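Local coordinates for fasciclin I (Drosophila melanogaster, PDB 1O70), which serves as a neural cell adhesion molecule, seen here as its third and fourth FAS1 domains, at residues D89-K94 with F113-E118. Sequence-based numbering, arbitrary orientation.
With NAG (2-acetamido-2-deoxy-beta-D-glucopyranose), chain B; NAG (2-acetamido-2-deoxy-beta-D-glucopyranose), chain C.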
# COMPACT_ATOMS: atom_id res chain seq x y z
N ASP A 89 3.69 6.68 21.72
CA ASP A 89 5.06 6.43 22.14
C ASP A 89 5.63 5.14 21.57
O ASP A 89 6.73 5.14 21.03
CB ASP A 89 5.18 6.39 23.67
CG ASP A 89 4.96 7.75 24.32
OD1 ASP A 89 5.27 8.78 23.66
OD2 ASP A 89 4.49 7.79 25.48
N LYS A 90 4.87 4.05 21.69
CA LYS A 90 5.33 2.76 21.19
C LYS A 90 5.54 2.82 19.66
O LYS A 90 6.49 2.24 19.14
CB LYS A 90 4.33 1.66 21.56
CG LYS A 90 4.79 0.25 21.24
CD LYS A 90 5.98 -0.16 22.10
CE LYS A 90 6.61 -1.47 21.63
NZ LYS A 90 7.80 -1.81 22.47
N ILE A 91 4.65 3.52 18.96
CA ILE A 91 4.76 3.64 17.52
C ILE A 91 6.05 4.38 17.17
O ILE A 91 6.79 3.96 16.28
CB ILE A 91 3.53 4.40 16.92
CG1 ILE A 91 2.25 3.62 17.21
CG2 ILE A 91 3.67 4.54 15.41
CD1 ILE A 91 0.99 4.34 16.82
N ARG A 92 6.32 5.49 17.86
CA ARG A 92 7.55 6.25 17.63
C ARG A 92 8.76 5.34 17.76
O ARG A 92 9.62 5.31 16.88
CB ARG A 92 7.71 7.38 18.65
CG ARG A 92 7.17 8.71 18.22
CD ARG A 92 8.13 9.83 18.64
NE ARG A 92 7.55 11.15 18.39
CZ ARG A 92 6.54 11.66 19.09
NH1 ARG A 92 6.01 10.97 20.08
NH2 ARG A 92 6.06 12.86 18.78
N GLN A 93 8.82 4.62 18.88
CA GLN A 93 9.93 3.72 19.16
C GLN A 93 10.13 2.64 18.12
O GLN A 93 11.26 2.40 17.68
CB GLN A 93 9.73 3.07 20.52
CG GLN A 93 9.67 4.05 21.66
CD GLN A 93 9.45 3.38 23.00
OE1 GLN A 93 10.21 2.49 23.39
NE2 GLN A 93 8.40 3.79 23.71
N LYS A 94 9.05 1.97 17.74
CA LYS A 94 9.14 0.90 16.76
C LYS A 94 9.65 1.38 15.40
O LYS A 94 10.24 0.61 14.66
CB LYS A 94 7.79 0.21 16.60
CG LYS A 94 7.30 -0.49 17.85
CD LYS A 94 6.15 -1.43 17.54
CE LYS A 94 6.63 -2.62 16.72
NZ LYS A 94 5.53 -3.53 16.32
N PHE A 113 3.16 3.23 10.40
CA PHE A 113 2.91 4.63 10.68
C PHE A 113 4.10 5.53 10.39
O PHE A 113 5.23 5.07 10.21
CB PHE A 113 2.54 4.82 12.16
CG PHE A 113 1.40 3.95 12.63
CD1 PHE A 113 1.58 2.59 12.83
CD2 PHE A 113 0.14 4.49 12.86
CE1 PHE A 113 0.53 1.78 13.25
CE2 PHE A 113 -0.92 3.69 13.28
CZ PHE A 113 -0.72 2.33 13.47
N ASN A 114 3.81 6.82 10.35
CA ASN A 114 4.83 7.83 10.15
C ASN A 114 4.55 8.89 11.20
O ASN A 114 3.41 9.37 11.31
CB ASN A 114 4.74 8.46 8.76
CG ASN A 114 5.79 9.53 8.56
OD1 ASN A 114 6.98 9.28 8.71
ND2 ASN A 114 5.35 10.74 8.22
N VAL A 115 5.57 9.26 11.97
CA VAL A 115 5.43 10.26 13.01
C VAL A 115 6.30 11.49 12.76
O VAL A 115 7.49 11.36 12.49
CB VAL A 115 5.82 9.68 14.39
CG1 VAL A 115 5.73 10.78 15.45
CG2 VAL A 115 4.90 8.52 14.76
N ARG A 116 5.68 12.66 12.84
CA ARG A 116 6.38 13.94 12.65
C ARG A 116 6.16 14.85 13.85
O ARG A 116 5.10 14.84 14.46
CB ARG A 116 5.85 14.67 11.42
CG ARG A 116 6.10 14.01 10.10
CD ARG A 116 5.18 14.65 9.07
NE ARG A 116 5.24 16.11 9.14
CZ ARG A 116 4.36 16.92 8.57
NH1 ARG A 116 3.34 16.41 7.88
NH2 ARG A 116 4.50 18.24 8.68
N GLY A 117 7.18 15.66 14.17
CA GLY A 117 7.09 16.60 15.27
C GLY A 117 6.91 16.00 16.65
O GLY A 117 6.96 14.78 16.81
N GLU A 118 6.72 16.85 17.66
CA GLU A 118 6.52 16.38 19.02
C GLU A 118 5.49 17.24 19.75
O GLU A 118 5.03 18.26 19.23
CB GLU A 118 7.83 16.39 19.82
CG GLU A 118 9.00 15.73 19.12
CD GLU A 118 9.54 16.59 17.99
OE1 GLU A 118 9.67 17.81 18.20
OE2 GLU A 118 9.83 16.04 16.91
C1 NAG B . 4.59 13.60 4.62
C2 NAG B . 4.75 15.09 4.89
C3 NAG B . 6.17 15.51 4.53
C4 NAG B . 7.16 14.64 5.34
C5 NAG B . 6.87 13.14 5.17
C6 NAG B . 7.70 12.32 6.15
C7 NAG B . 2.85 16.55 4.70
C8 NAG B . 2.59 17.95 4.16
N2 NAG B . 3.79 15.83 4.10
O3 NAG B . 6.34 16.88 4.83
O4 NAG B . 8.51 14.92 4.97
O5 NAG B . 5.49 12.85 5.45
O6 NAG B . 7.49 12.78 7.48
O7 NAG B . 2.19 16.13 5.65
C1 NAG C . 0.71 10.02 4.35
C2 NAG C . 2.14 9.63 4.71
C3 NAG C . 2.87 10.86 5.27
C4 NAG C . 2.79 12.04 4.28
C5 NAG C . 1.32 12.28 3.88
C6 NAG C . 1.12 13.34 2.83
C7 NAG C . 2.66 7.39 5.44
C8 NAG C . 2.65 6.36 6.56
N2 NAG C . 2.13 8.58 5.71
O3 NAG C . 4.21 10.54 5.58
O4 NAG C . 3.30 13.23 4.92
O5 NAG C . 0.73 11.06 3.38
O6 NAG C . 1.94 13.10 1.70
O7 NAG C . 3.13 7.11 4.34
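R92 reaches from helix 89-94 past V115 to the turn where strand 113-116 ends. CB starts out aimed neither at the strand nor away from it. CG lies 3.7 Å from V115 CG1, with CD a little farther from the same methyl, and a bend at chi2 (-139°) sets CD on its way to the turn. V115 CG1 sits over one face of the guanidinium, 3.5 Å from R92 NE, and CZ also lies against this methyl. At the tip, NH2 passes E118 CA and donates to G117 O at 2.9 Å with an N-H...O angle of 164°. The acceptor lies in the guanidinium plane, and the donor lies in the carbonyl plane, on a lone pair. T122 OG1 is a second, weak partner of NH2, and E118 keeps its carboxylate apart, OE2 being 5.3 Å from R92 NH2. An alanine here would probably leave G117 O without this donor and open a gap beside V115 CG1 where the arginine chain now lies.

One residue earlier, I91 makes the apolar half of the contact. Its CG2, anti to the backbone N, packs 3.5 Å from F113 CB and 4.2 Å from V115 CG2, while CD1 stands over the centre of the F113 ring, 4.0 Å from its centroid, in a CH-pi contact.

Helix and strand cross at 100° within the third FAS1 domain. N114 and R116 point to the far side of the strand, where N114 ND2 donates to O6 of an N-acetylglucosamine of the attached glycan. The strand therefore has one face against the helix and the other toward sugar. On the helix side, the packing of I91 on F113 is non-directional, whereas the in-plane, nearly straight bond to G117 O favours one rotation of the guanidinium and ties the residues after the strand to the helix.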